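Local coordinates for protein transcriptional activator, putative (Pyrococcus furiosus, PDB 1RTW) that is of unknown function but belongs to the all-helical TENA/THI-4/PQQC family and carries the name of a putative transcriptional activator, at residues Ile73-Lys78 / Gln159-Tyr164; Leu80-Lys85 / Gln150-His155; Ala124-Glu129 / Glu189-Val194; Glu128-Tyr133 / Glu163-Ile168. All coordinates share one frame; numbering follows the deposited sequence.

Contact 1 of 4, residues Ile73-Lys78 / Gln159-Tyr164; sequences IYYISK and QEFGEY
Two helices of the all-helical TENA/THI-4/PQQC fold cross here, 66-89 and 159-176, running roughly antiparallel at 140° with local axes 12.4 Å apart. That spacing is wide for a helix pair, and aromatic side chains bridge it. At Tyr74 the chain faces elsewhere: its ring stacks on Tyr74 of the second subunit, so this helix serves the subunit interface as well as the monomer. Tyr75 carries the contact. With CG anti to the backbone N (chi1 174°), its ring reaches straight across the interval, a task that suits a long, flat and stiff side chain. One ring edge meets Tyr164 in a T-shaped pair, centroids 5.6 Å apart and planes at 73°, the face being that of Tyr164. The tip slots in beside the second helix, with Tyr75 OH 3.4 Å from Phe161 CA and also beside the edge of the Phe161 ring. On the other flank the extended Glu160, exposed to solvent, slides past in the opposite direction, its OE1 3.6 Å from Tyr75 CE1. Ile76 is buried and branched, fit for packing against a ring: the Ile76 and Tyr164 side chains cross at about a right angle, Ile76 CD1 coming 3.6 Å from Tyr164 CE2, while the Tyr164 hydroxyl is held by Glu129. A phosphate ion is bound about 4 Å from the Ile76 side chain. Finally Ser77 folds back on its own helix, its OG donating to Tyr74 O at 2.5 Å from above the carbonyl plane.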
# COMPACT_ATOMS: atom_id res chain seq x y z
N ILE B 73 -11.27 7.20 -14.24
CA ILE B 73 -11.48 7.78 -12.91
C ILE B 73 -12.22 9.11 -13.03
O ILE B 73 -13.16 9.38 -12.26
CB ILE B 73 -10.16 7.97 -12.17
CG1 ILE B 73 -9.60 6.59 -11.80
CG2 ILE B 73 -10.35 8.82 -10.92
CD1 ILE B 73 -8.24 6.65 -11.10
N TYR B 74 -11.84 9.92 -14.02
CA TYR B 74 -12.49 11.20 -14.25
C TYR B 74 -13.96 10.96 -14.62
O TYR B 74 -14.85 11.61 -14.08
CB TYR B 74 -11.77 11.97 -15.36
CG TYR B 74 -12.36 13.34 -15.64
CD1 TYR B 74 -12.38 14.32 -14.64
CD2 TYR B 74 -12.93 13.63 -16.87
CE1 TYR B 74 -12.96 15.57 -14.88
CE2 TYR B 74 -13.51 14.87 -17.11
CZ TYR B 74 -13.53 15.84 -16.12
OH TYR B 74 -14.11 17.06 -16.36
N TYR B 75 -14.19 10.00 -15.52
CA TYR B 75 -15.53 9.63 -15.96
C TYR B 75 -16.39 9.15 -14.79
O TYR B 75 -17.45 9.73 -14.52
CB TYR B 75 -15.42 8.56 -17.05
CG TYR B 75 -16.72 7.96 -17.53
CD1 TYR B 75 -17.75 8.75 -18.04
CD2 TYR B 75 -16.92 6.57 -17.47
CE1 TYR B 75 -18.96 8.18 -18.48
CE2 TYR B 75 -18.11 5.99 -17.91
CZ TYR B 75 -19.12 6.79 -18.42
OH TYR B 75 -20.28 6.18 -18.87
N ILE B 76 -15.90 8.16 -14.04
CA ILE B 76 -16.61 7.60 -12.89
C ILE B 76 -16.84 8.64 -11.78
O ILE B 76 -17.85 8.57 -11.07
CB ILE B 76 -15.85 6.38 -12.28
CG1 ILE B 76 -15.50 5.34 -13.34
CG2 ILE B 76 -16.68 5.71 -11.21
CD1 ILE B 76 -16.59 5.01 -14.28
N SER B 77 -15.91 9.58 -11.61
CA SER B 77 -16.04 10.63 -10.58
C SER B 77 -17.27 11.51 -10.83
O SER B 77 -17.79 12.14 -9.91
CB SER B 77 -14.80 11.54 -10.56
OG SER B 77 -14.77 12.39 -11.70
N LYS B 78 -17.72 11.56 -12.08
CA LYS B 78 -18.89 12.35 -12.45
C LYS B 78 -20.13 11.81 -11.74
O LYS B 78 -21.06 12.58 -11.43
CB LYS B 78 -19.08 12.35 -13.97
CG LYS B 78 -18.65 13.65 -14.65
CD LYS B 78 -17.33 14.18 -14.10
CE LYS B 78 -17.09 15.63 -14.54
NZ LYS B 78 -15.98 16.27 -13.77
N GLN B 159 -24.90 3.79 -23.91
CA GLN B 159 -23.94 3.25 -24.87
C GLN B 159 -22.53 3.63 -24.41
O GLN B 159 -21.60 2.85 -24.55
CB GLN B 159 -24.20 3.83 -26.27
CG GLN B 159 -23.32 3.26 -27.39
CD GLN B 159 -23.62 1.80 -27.71
OE1 GLN B 159 -24.53 1.19 -27.14
NE2 GLN B 159 -22.86 1.23 -28.63
N GLU B 160 -22.41 4.81 -23.83
CA GLU B 160 -21.14 5.32 -23.33
C GLU B 160 -20.58 4.41 -22.24
O GLU B 160 -19.40 4.05 -22.28
CB GLU B 160 -21.31 6.74 -22.80
CG GLU B 160 -20.01 7.42 -22.41
CD GLU B 160 -20.21 8.87 -22.01
OE1 GLU B 160 -21.14 9.16 -21.22
OE2 GLU B 160 -19.42 9.72 -22.47
N PHE B 161 -21.42 4.05 -21.28
CA PHE B 161 -20.98 3.17 -20.20
C PHE B 161 -20.65 1.79 -20.74
O PHE B 161 -19.67 1.18 -20.34
CB PHE B 161 -22.05 3.06 -19.11
CG PHE B 161 -21.54 2.49 -17.82
CD1 PHE B 161 -20.86 3.30 -16.93
CD2 PHE B 161 -21.72 1.15 -17.51
CE1 PHE B 161 -20.36 2.78 -15.74
CE2 PHE B 161 -21.23 0.62 -16.32
CZ PHE B 161 -20.54 1.44 -15.43
N GLY B 162 -21.47 1.31 -21.68
CA GLY B 162 -21.24 0.01 -22.28
C GLY B 162 -19.92 -0.05 -23.03
O GLY B 162 -19.29 -1.11 -23.12
N GLU B 163 -19.50 1.09 -23.57
CA GLU B 163 -18.25 1.16 -24.30
C GLU B 163 -17.10 1.09 -23.30
O GLU B 163 -16.07 0.47 -23.55
CB GLU B 163 -18.19 2.45 -25.12
CG GLU B 163 -19.15 2.44 -26.30
CD GLU B 163 -19.20 3.76 -27.06
OE1 GLU B 163 -19.18 4.84 -26.42
OE2 GLU B 163 -19.28 3.72 -28.30
N TYR B 164 -17.32 1.72 -22.15
CA TYR B 164 -16.36 1.73 -21.06
C TYR B 164 -16.19 0.29 -20.55
O TYR B 164 -15.07 -0.17 -20.31
CB TYR B 164 -16.86 2.68 -19.97
CG TYR B 164 -16.25 2.48 -18.60
CD1 TYR B 164 -14.87 2.57 -18.41
CD2 TYR B 164 -17.06 2.18 -17.50
CE1 TYR B 164 -14.31 2.38 -17.16
CE2 TYR B 164 -16.51 1.99 -16.23
CZ TYR B 164 -15.14 2.09 -16.07
OH TYR B 164 -14.58 1.91 -14.83

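Contact 2 of 4, residues Leu80-Lys85 / Gln150-His155; sequences LEMFEK and QEFINH
A Met-aromatic cluster joins helix 66-89 to the short helix 150-157, which lies nearly antiparallel to it (163°) with local axes 11.0 Å apart. At its heart is Met82, present as selenomethionine. Its chain leaves the backbone extended, CG anti to the backbone N, and then bends at chi3 (73°), so that the selenium and the methyl group turn in between two rings of the opposite helix. Met82 CG lies over one face of Phe152, and the selenium approaches that ring obliquely, 4.6 Å from its centroid. The methyl carbon Met82 CE closes the wedge, touching Phe152 CD1 at 3.8 Å and His155 ND1 also at 3.8 Å. A flexible, polarisable side chain is well suited to adapt to two differently turned rings. The CB of Phe83 points away from helix 150-157, but its ring swings back to receive the edge of Phe152: Phe152 CE1 sits 4.0 Å above the plane of the Phe83 ring, over its centre, with the planes at 83°. Phe152 therefore uses a face for Met82 and an edge for Phe83, which fixes its orientation from two directions. At the more exposed end the contact turns polar. Lys85 NZ and Glu151 OE2 form a long salt bridge of 3.7 Å, a loose clasp whose charges are shared through weak ion pairs of Lys85 with Glu89 and Glu151 with Lys86. The Met-aromatic contact and T-shaped Phe83-Phe152 pair thus join two antiparallel helices, and His155 continues the aromatic packing edge-to-face to Phe161 on the next helix of the bundle.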
# COMPACT_ATOMS: atom_id res chain seq x y z
N LEU B 80 -20.44 11.04 -8.76
CA LEU B 80 -20.61 11.71 -7.47
C LEU B 80 -21.58 12.85 -7.60
O LEU B 80 -22.48 12.99 -6.77
CB LEU B 80 -19.28 12.24 -6.94
CG LEU B 80 -18.24 11.18 -6.60
CD1 LEU B 80 -16.98 11.86 -6.09
CD2 LEU B 80 -18.81 10.21 -5.57
N GLU B 81 -21.40 13.68 -8.63
CA GLU B 81 -22.27 14.82 -8.89
C GLU B 81 -23.69 14.31 -9.14
O GLU B 81 -24.66 14.90 -8.68
CB GLU B 81 -21.79 15.61 -10.11
CG GLU B 81 -20.32 16.03 -10.05
CD GLU B 81 -19.80 16.63 -11.36
OE1 GLU B 81 -18.76 17.32 -11.33
OE2 GLU B 81 -20.43 16.40 -12.42
N MSE B 82 -23.81 13.20 -9.86
CA MSE B 82 -25.11 12.62 -10.16
C MSE B 82 -25.86 12.24 -8.87
O MSE B 82 -27.06 12.47 -8.76
CB MSE B 82 -24.94 11.40 -11.07
CG MSE B 82 -26.20 10.61 -11.30
SE MSE B 82 -25.97 9.16 -12.53
CE MSE B 82 -24.96 7.96 -11.41
N PHE B 83 -25.13 11.69 -7.91
CA PHE B 83 -25.73 11.30 -6.63
C PHE B 83 -26.08 12.55 -5.83
O PHE B 83 -27.14 12.63 -5.23
CB PHE B 83 -24.77 10.44 -5.81
CG PHE B 83 -24.84 8.97 -6.12
CD1 PHE B 83 -25.50 8.10 -5.26
CD2 PHE B 83 -24.21 8.45 -7.25
CE1 PHE B 83 -25.55 6.73 -5.52
CE2 PHE B 83 -24.25 7.08 -7.52
CZ PHE B 83 -24.93 6.22 -6.65
N GLU B 84 -25.18 13.53 -5.84
CA GLU B 84 -25.38 14.77 -5.11
C GLU B 84 -26.54 15.62 -5.61
O GLU B 84 -27.27 16.20 -4.80
CB GLU B 84 -24.09 15.58 -5.10
CG GLU B 84 -22.98 14.93 -4.29
CD GLU B 84 -21.58 15.27 -4.78
OE1 GLU B 84 -21.44 16.07 -5.74
OE2 GLU B 84 -20.62 14.73 -4.21
N LYS B 85 -26.72 15.69 -6.93
CA LYS B 85 -27.80 16.46 -7.53
C LYS B 85 -29.11 15.83 -7.06
O LYS B 85 -29.89 16.46 -6.33
CB LYS B 85 -27.73 16.38 -9.07
CG LYS B 85 -28.29 17.61 -9.79
CD LYS B 85 -28.68 17.29 -11.23
CE LYS B 85 -29.93 16.40 -11.25
NZ LYS B 85 -30.22 15.80 -12.58
N GLN B 150 -34.73 8.10 -13.69
CA GLN B 150 -34.26 7.86 -15.05
C GLN B 150 -32.78 8.19 -15.25
O GLN B 150 -32.08 7.50 -16.00
CB GLN B 150 -35.12 8.67 -16.03
CG GLN B 150 -34.94 8.28 -17.48
CD GLN B 150 -35.35 6.85 -17.74
OE1 GLN B 150 -36.37 6.38 -17.23
NE2 GLN B 150 -34.57 6.16 -18.56
N GLU B 151 -32.29 9.21 -14.54
CA GLU B 151 -30.89 9.62 -14.64
C GLU B 151 -29.95 8.44 -14.42
O GLU B 151 -29.05 8.19 -15.22
CB GLU B 151 -30.57 10.72 -13.62
CG GLU B 151 -31.55 11.89 -13.60
CD GLU B 151 -32.42 11.90 -12.35
OE1 GLU B 151 -33.17 10.92 -12.13
OE2 GLU B 151 -32.35 12.90 -11.59
N PHE B 152 -30.18 7.71 -13.32
CA PHE B 152 -29.38 6.53 -12.97
C PHE B 152 -29.53 5.39 -13.96
O PHE B 152 -28.55 4.73 -14.32
CB PHE B 152 -29.73 6.04 -11.57
CG PHE B 152 -29.48 7.05 -10.51
CD1 PHE B 152 -28.28 7.07 -9.83
CD2 PHE B 152 -30.44 8.01 -10.21
CE1 PHE B 152 -28.02 8.03 -8.88
CE2 PHE B 152 -30.20 8.98 -9.26
CZ PHE B 152 -28.99 8.99 -8.59
N ILE B 153 -30.77 5.15 -14.38
CA ILE B 153 -31.05 4.08 -15.33
C ILE B 153 -30.30 4.33 -16.63
O ILE B 153 -29.69 3.42 -17.18
CB ILE B 153 -32.55 3.99 -15.63
CG1 ILE B 153 -33.33 3.80 -14.33
CG2 ILE B 153 -32.83 2.81 -16.55
CD1 ILE B 153 -34.81 3.87 -14.51
N ASN B 154 -30.35 5.58 -17.10
CA ASN B 154 -29.68 5.96 -18.34
C ASN B 154 -28.16 5.91 -18.25
O ASN B 154 -27.51 5.40 -19.15
CB ASN B 154 -30.10 7.37 -18.78
CG ASN B 154 -31.51 7.42 -19.35
OD1 ASN B 154 -32.03 6.41 -19.85
ND2 ASN B 154 -32.14 8.59 -19.27
N HIS B 155 -27.59 6.45 -17.17
CA HIS B 155 -26.14 6.45 -17.04
C HIS B 155 -25.50 5.06 -17.10
O HIS B 155 -24.59 4.84 -17.89
CB HIS B 155 -25.69 7.19 -15.77
CG HIS B 155 -24.21 7.11 -15.55
ND1 HIS B 155 -23.65 6.35 -14.54
CD2 HIS B 155 -23.17 7.60 -16.26
CE1 HIS B 155 -22.34 6.37 -14.66
NE2 HIS B 155 -22.02 7.11 -15.69

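Contact 3 of 4, residues Ala124-Glu129 / Glu189-Val194; sequences ALYCEE and EVFKEV
A cysteine sulfur sits almost squarely on a phenylalanine face: Cys127 SG is 3.8 Å from the centroid of the Phe191 ring and only 11° off its normal. The torsions make this possible. Cys127 holds SG anti to the backbone N (chi1 -176°) and Phe191 does the same with CG, so the sulfur reaches across while the ring turns a face to it. The fit is tight, since Cys127 CB comes within 3.3 Å of Phe191 CE2, and the small cysteine side chain suits so close an approach. The edge of the ring at Phe191 CE2 also meets Tyr126 CD2, at 3.9 Å. On its other side the sulfur touches Val194, with Cys127 SG 3.6 Å from Val194 CG1, so it is clasped between a methyl and an aromatic face. Val194 CG2 turns instead to Ala124 CB at 3.9 Å, and Val190 CG1 meets the same methyl at 3.8 Å. Alanine here lets the backbones draw together, Ala124 CA standing 5.7 Å from Phe191 CA. The local axes are 9.0 Å apart and cross at -31°, with the chains running the same way. Every touching residue is buried. Helix 118-142 thus packs against helix 181-201 within the bundle, flanked by helix 100-115 beside Ala124, Val190 and Val194, by helix 159-176 beside Tyr126, and by helix 2-8 against the Tyr126 and Phe191 rings.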
# COMPACT_ATOMS: atom_id res chain seq x y z
N ALA B 124 -11.64 -7.54 -10.58
CA ALA B 124 -12.68 -7.01 -9.69
C ALA B 124 -13.35 -5.79 -10.33
O ALA B 124 -14.57 -5.61 -10.22
CB ALA B 124 -12.09 -6.64 -8.33
N LEU B 125 -12.55 -4.97 -11.01
CA LEU B 125 -13.07 -3.78 -11.67
C LEU B 125 -14.09 -4.19 -12.73
O LEU B 125 -15.21 -3.70 -12.73
CB LEU B 125 -11.94 -2.98 -12.31
CG LEU B 125 -12.41 -1.78 -13.15
CD1 LEU B 125 -13.05 -0.74 -12.24
CD2 LEU B 125 -11.24 -1.18 -13.88
N TYR B 126 -13.69 -5.11 -13.61
CA TYR B 126 -14.56 -5.59 -14.67
C TYR B 126 -15.89 -6.07 -14.12
O TYR B 126 -16.95 -5.65 -14.57
CB TYR B 126 -13.90 -6.76 -15.44
CG TYR B 126 -14.81 -7.37 -16.49
CD1 TYR B 126 -15.37 -6.58 -17.49
CD2 TYR B 126 -15.12 -8.72 -16.47
CE1 TYR B 126 -16.23 -7.11 -18.43
CE2 TYR B 126 -15.97 -9.28 -17.42
CZ TYR B 126 -16.53 -8.47 -18.40
OH TYR B 126 -17.39 -8.99 -19.34
N CYS B 127 -15.81 -6.97 -13.15
CA CYS B 127 -16.99 -7.54 -12.51
C CYS B 127 -17.96 -6.46 -12.01
O CYS B 127 -19.14 -6.48 -12.35
CB CYS B 127 -16.55 -8.45 -11.37
SG CYS B 127 -17.88 -9.32 -10.53
N GLU B 128 -17.46 -5.52 -11.22
CA GLU B 128 -18.27 -4.43 -10.68
C GLU B 128 -18.95 -3.56 -11.75
O GLU B 128 -20.09 -3.14 -11.59
CB GLU B 128 -17.38 -3.53 -9.80
CG GLU B 128 -17.80 -2.04 -9.76
CD GLU B 128 -16.62 -1.08 -9.73
OE1 GLU B 128 -15.46 -1.51 -9.88
OE2 GLU B 128 -16.83 0.12 -9.53
N GLU B 129 -18.21 -3.23 -12.81
CA GLU B 129 -18.77 -2.40 -13.87
C GLU B 129 -19.73 -3.18 -14.75
O GLU B 129 -20.80 -2.69 -15.08
CB GLU B 129 -17.66 -1.77 -14.73
CG GLU B 129 -16.59 -1.00 -13.94
CD GLU B 129 -17.14 0.21 -13.19
OE1 GLU B 129 -18.22 0.10 -12.60
OE2 GLU B 129 -16.48 1.27 -13.14
N GLU B 189 -11.48 -16.39 -8.48
CA GLU B 189 -12.02 -16.35 -7.13
C GLU B 189 -12.49 -14.94 -6.75
O GLU B 189 -13.54 -14.79 -6.13
CB GLU B 189 -10.97 -16.83 -6.11
CG GLU B 189 -10.87 -18.34 -5.98
CD GLU B 189 -12.19 -19.00 -5.58
OE1 GLU B 189 -12.94 -18.41 -4.77
OE2 GLU B 189 -12.47 -20.11 -6.08
N VAL B 190 -11.70 -13.93 -7.11
CA VAL B 190 -12.08 -12.56 -6.81
C VAL B 190 -13.36 -12.19 -7.55
O VAL B 190 -14.25 -11.58 -6.97
CB VAL B 190 -10.92 -11.57 -7.12
CG1 VAL B 190 -11.41 -10.14 -7.04
CG2 VAL B 190 -9.80 -11.77 -6.10
N PHE B 191 -13.47 -12.62 -8.81
CA PHE B 191 -14.67 -12.33 -9.61
C PHE B 191 -15.91 -12.93 -8.94
O PHE B 191 -16.97 -12.30 -8.88
CB PHE B 191 -14.52 -12.88 -11.04
CG PHE B 191 -15.64 -12.46 -11.97
CD1 PHE B 191 -16.85 -13.16 -12.01
CD2 PHE B 191 -15.49 -11.34 -12.79
CE1 PHE B 191 -17.90 -12.75 -12.83
CE2 PHE B 191 -16.53 -10.92 -13.62
CZ PHE B 191 -17.74 -11.63 -13.64
N LYS B 192 -15.76 -14.15 -8.43
CA LYS B 192 -16.84 -14.85 -7.74
C LYS B 192 -17.25 -14.08 -6.49
O LYS B 192 -18.44 -13.84 -6.26
CB LYS B 192 -16.39 -16.26 -7.34
CG LYS B 192 -17.37 -17.02 -6.46
CD LYS B 192 -16.89 -18.44 -6.19
CE LYS B 192 -16.80 -19.24 -7.48
NZ LYS B 192 -16.19 -20.58 -7.26
N GLU B 193 -16.26 -13.68 -5.70
CA GLU B 193 -16.52 -12.96 -4.47
C GLU B 193 -17.15 -11.59 -4.75
O GLU B 193 -18.10 -11.21 -4.07
CB GLU B 193 -15.21 -12.83 -3.67
CG GLU B 193 -15.38 -12.42 -2.21
CD GLU B 193 -16.09 -13.47 -1.34
OE1 GLU B 193 -16.41 -13.13 -0.17
OE2 GLU B 193 -16.31 -14.62 -1.79
N VAL B 194 -16.67 -10.88 -5.77
CA VAL B 194 -17.24 -9.58 -6.10
C VAL B 194 -18.69 -9.76 -6.56
O VAL B 194 -19.56 -8.93 -6.26
CB VAL B 194 -16.40 -8.79 -7.15
CG1 VAL B 194 -17.11 -7.48 -7.55
CG2 VAL B 194 -15.04 -8.46 -6.58

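Contact 4 of 4, residues Glu128-Tyr133 / Glu163-Ile168; sequences EEKAYY and EYVKRI
Helix 159-176 meets helix 118-142 in the bundle core, the two running roughly antiparallel (145°) with local axes 9.6 Å apart. Along 163-168 the first side chain to matter is Tyr164. Its phenol reaches over to the other helix, and Tyr164 OH donates a short hydrogen bond of 2.6 Å to Glu129 OE2. The oxygen accepts through its anti lone pair and lies near the plane of the ring, at its edge, while the carboxylate plane is turned 79° from the ring. Glu129 gets there by a bend, chi2 -63°, that folds the acid back toward the phenol. Val165, next along, points at the facing helix and splits its branches: CG1 rests 3.8 Å from Lys130 CD, and CG2 lies 3.9 Å from Tyr133 CB. A beta-branched valine suits this close point, where Lys130 CA and Val165 CA are 6.0 Å apart. Lys130 gives the contact its aliphatic stem and sends its amine to a salt bridge with Glu134. One turn on, Ile168 CD1 lies 3.7 Å from Glu129 CG and sits over the rim of one face of the Tyr164 ring, so the bend of the acid is lined by hydrocarbon. The nearby negative charges of Glu128 and of a phosphate, probably from the crystallisation liquor, might raise the pKa of Glu129, whereas the phenol's hydrogen bond would stabilise its carboxylate.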
# COMPACT_ATOMS: atom_id res chain seq x y z
N GLU B 128 -17.46 -5.52 -11.22
CA GLU B 128 -18.27 -4.43 -10.68
C GLU B 128 -18.95 -3.56 -11.75
O GLU B 128 -20.09 -3.14 -11.59
CB GLU B 128 -17.38 -3.53 -9.80
CG GLU B 128 -17.80 -2.04 -9.76
CD GLU B 128 -16.62 -1.08 -9.73
OE1 GLU B 128 -15.46 -1.51 -9.88
OE2 GLU B 128 -16.83 0.12 -9.53
N GLU B 129 -18.21 -3.23 -12.81
CA GLU B 129 -18.77 -2.40 -13.87
C GLU B 129 -19.73 -3.18 -14.75
O GLU B 129 -20.80 -2.69 -15.08
CB GLU B 129 -17.66 -1.77 -14.73
CG GLU B 129 -16.59 -1.00 -13.94
CD GLU B 129 -17.14 0.21 -13.19
OE1 GLU B 129 -18.22 0.10 -12.60
OE2 GLU B 129 -16.48 1.27 -13.14
N LYS B 130 -19.33 -4.39 -15.11
CA LYS B 130 -20.13 -5.26 -15.96
C LYS B 130 -21.44 -5.63 -15.25
O LYS B 130 -22.50 -5.70 -15.88
CB LYS B 130 -19.32 -6.50 -16.33
CG LYS B 130 -20.07 -7.55 -17.12
CD LYS B 130 -20.46 -7.07 -18.50
CE LYS B 130 -21.10 -8.19 -19.28
NZ LYS B 130 -21.64 -7.69 -20.57
N ALA B 131 -21.37 -5.84 -13.94
CA ALA B 131 -22.55 -6.18 -13.16
C ALA B 131 -23.59 -5.06 -13.23
O ALA B 131 -24.77 -5.32 -13.47
CB ALA B 131 -22.18 -6.44 -11.73
N TYR B 132 -23.14 -3.82 -13.04
CA TYR B 132 -24.06 -2.68 -13.06
C TYR B 132 -24.60 -2.38 -14.44
O TYR B 132 -25.75 -1.95 -14.59
CB TYR B 132 -23.41 -1.45 -12.44
CG TYR B 132 -24.02 -1.08 -11.11
CD1 TYR B 132 -24.21 0.26 -10.76
CD2 TYR B 132 -24.45 -2.06 -10.22
CE1 TYR B 132 -24.81 0.60 -9.54
CE2 TYR B 132 -25.06 -1.73 -9.01
CZ TYR B 132 -25.24 -0.39 -8.67
OH TYR B 132 -25.83 -0.07 -7.47
N TYR B 133 -23.77 -2.64 -15.45
CA TYR B 133 -24.18 -2.41 -16.83
C TYR B 133 -25.36 -3.33 -17.15
O TYR B 133 -26.38 -2.88 -17.67
CB TYR B 133 -23.02 -2.67 -17.79
CG TYR B 133 -23.36 -2.48 -19.26
CD1 TYR B 133 -24.03 -1.35 -19.70
CD2 TYR B 133 -23.01 -3.46 -20.19
CE1 TYR B 133 -24.36 -1.19 -21.05
CE2 TYR B 133 -23.33 -3.31 -21.54
CZ TYR B 133 -24.00 -2.18 -21.97
OH TYR B 133 -24.29 -2.03 -23.32
N GLU B 163 -19.50 1.09 -23.57
CA GLU B 163 -18.25 1.16 -24.30
C GLU B 163 -17.10 1.09 -23.30
O GLU B 163 -16.07 0.47 -23.55
CB GLU B 163 -18.19 2.45 -25.12
CG GLU B 163 -19.15 2.44 -26.30
CD GLU B 163 -19.20 3.76 -27.06
OE1 GLU B 163 -19.18 4.84 -26.42
OE2 GLU B 163 -19.28 3.72 -28.30
N TYR B 164 -17.32 1.72 -22.15
CA TYR B 164 -16.36 1.73 -21.06
C TYR B 164 -16.19 0.29 -20.55
O TYR B 164 -15.07 -0.17 -20.31
CB TYR B 164 -16.86 2.68 -19.97
CG TYR B 164 -16.25 2.48 -18.60
CD1 TYR B 164 -14.87 2.57 -18.41
CD2 TYR B 164 -17.06 2.18 -17.50
CE1 TYR B 164 -14.31 2.38 -17.16
CE2 TYR B 164 -16.51 1.99 -16.23
CZ TYR B 164 -15.14 2.09 -16.07
OH TYR B 164 -14.58 1.91 -14.83
N VAL B 165 -17.30 -0.43 -20.43
CA VAL B 165 -17.28 -1.82 -19.98
C VAL B 165 -16.56 -2.68 -21.01
O VAL B 165 -15.73 -3.52 -20.66
CB VAL B 165 -18.72 -2.37 -19.77
CG1 VAL B 165 -18.69 -3.87 -19.54
CG2 VAL B 165 -19.37 -1.69 -18.58
N LYS B 166 -16.87 -2.45 -22.29
CA LYS B 166 -16.25 -3.20 -23.38
C LYS B 166 -14.74 -2.95 -23.39
O LYS B 166 -13.95 -3.87 -23.66
CB LYS B 166 -16.86 -2.78 -24.72
CG LYS B 166 -16.41 -3.62 -25.91
CD LYS B 166 -16.91 -5.06 -25.83
CE LYS B 166 -18.43 -5.13 -25.93
NZ LYS B 166 -18.94 -4.55 -27.21
N ARG B 167 -14.35 -1.72 -23.07
CA ARG B 167 -12.95 -1.33 -23.04
C ARG B 167 -12.21 -2.05 -21.91
O ARG B 167 -11.07 -2.47 -22.10
CB ARG B 167 -12.83 0.19 -22.88
CG ARG B 167 -11.45 0.74 -23.16
CD ARG B 167 -11.40 2.26 -23.02
NE ARG B 167 -10.05 2.78 -23.27
CZ ARG B 167 -9.63 4.01 -22.95
NH1 ARG B 167 -10.45 4.87 -22.36
NH2 ARG B 167 -8.38 4.38 -23.23
N ILE B 168 -12.87 -2.23 -20.76
CA ILE B 168 -12.28 -2.93 -19.62
C ILE B 168 -12.13 -4.41 -19.98
O ILE B 168 -11.10 -5.04 -19.70
CB ILE B 168 -13.16 -2.79 -18.34
CG1 ILE B 168 -13.11 -1.35 -17.82
CG2 ILE B 168 -12.66 -3.72 -17.25
CD1 ILE B 168 -14.18 -1.05 -16.80

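How the contacts relate
The four contacts form a chain of shared helices. Helix 66-89 serves contacts 1 and 2, whose centres are about 12 Å apart, and helix 159-176 serves contacts 1 and 4, about 9 Å apart and sharing Glu163 and Tyr164. Helix 118-142 then links contact 4 to contact 3, about 11 Å away, through Glu128 and Glu129. Contacts 2 and 3 lie farthest apart, about 23 Å, on opposite sides of the chain's centre. In sequence, contact 2 nests inside the loop closed by contact 1; contacts 3 and 4 both cross contact 2, and contact 3 also crosses contact 1. Segments distant along the chain are thus interlaced into a single helical bundle, with a phosphate ion bound beside contacts 1, 3 and 4.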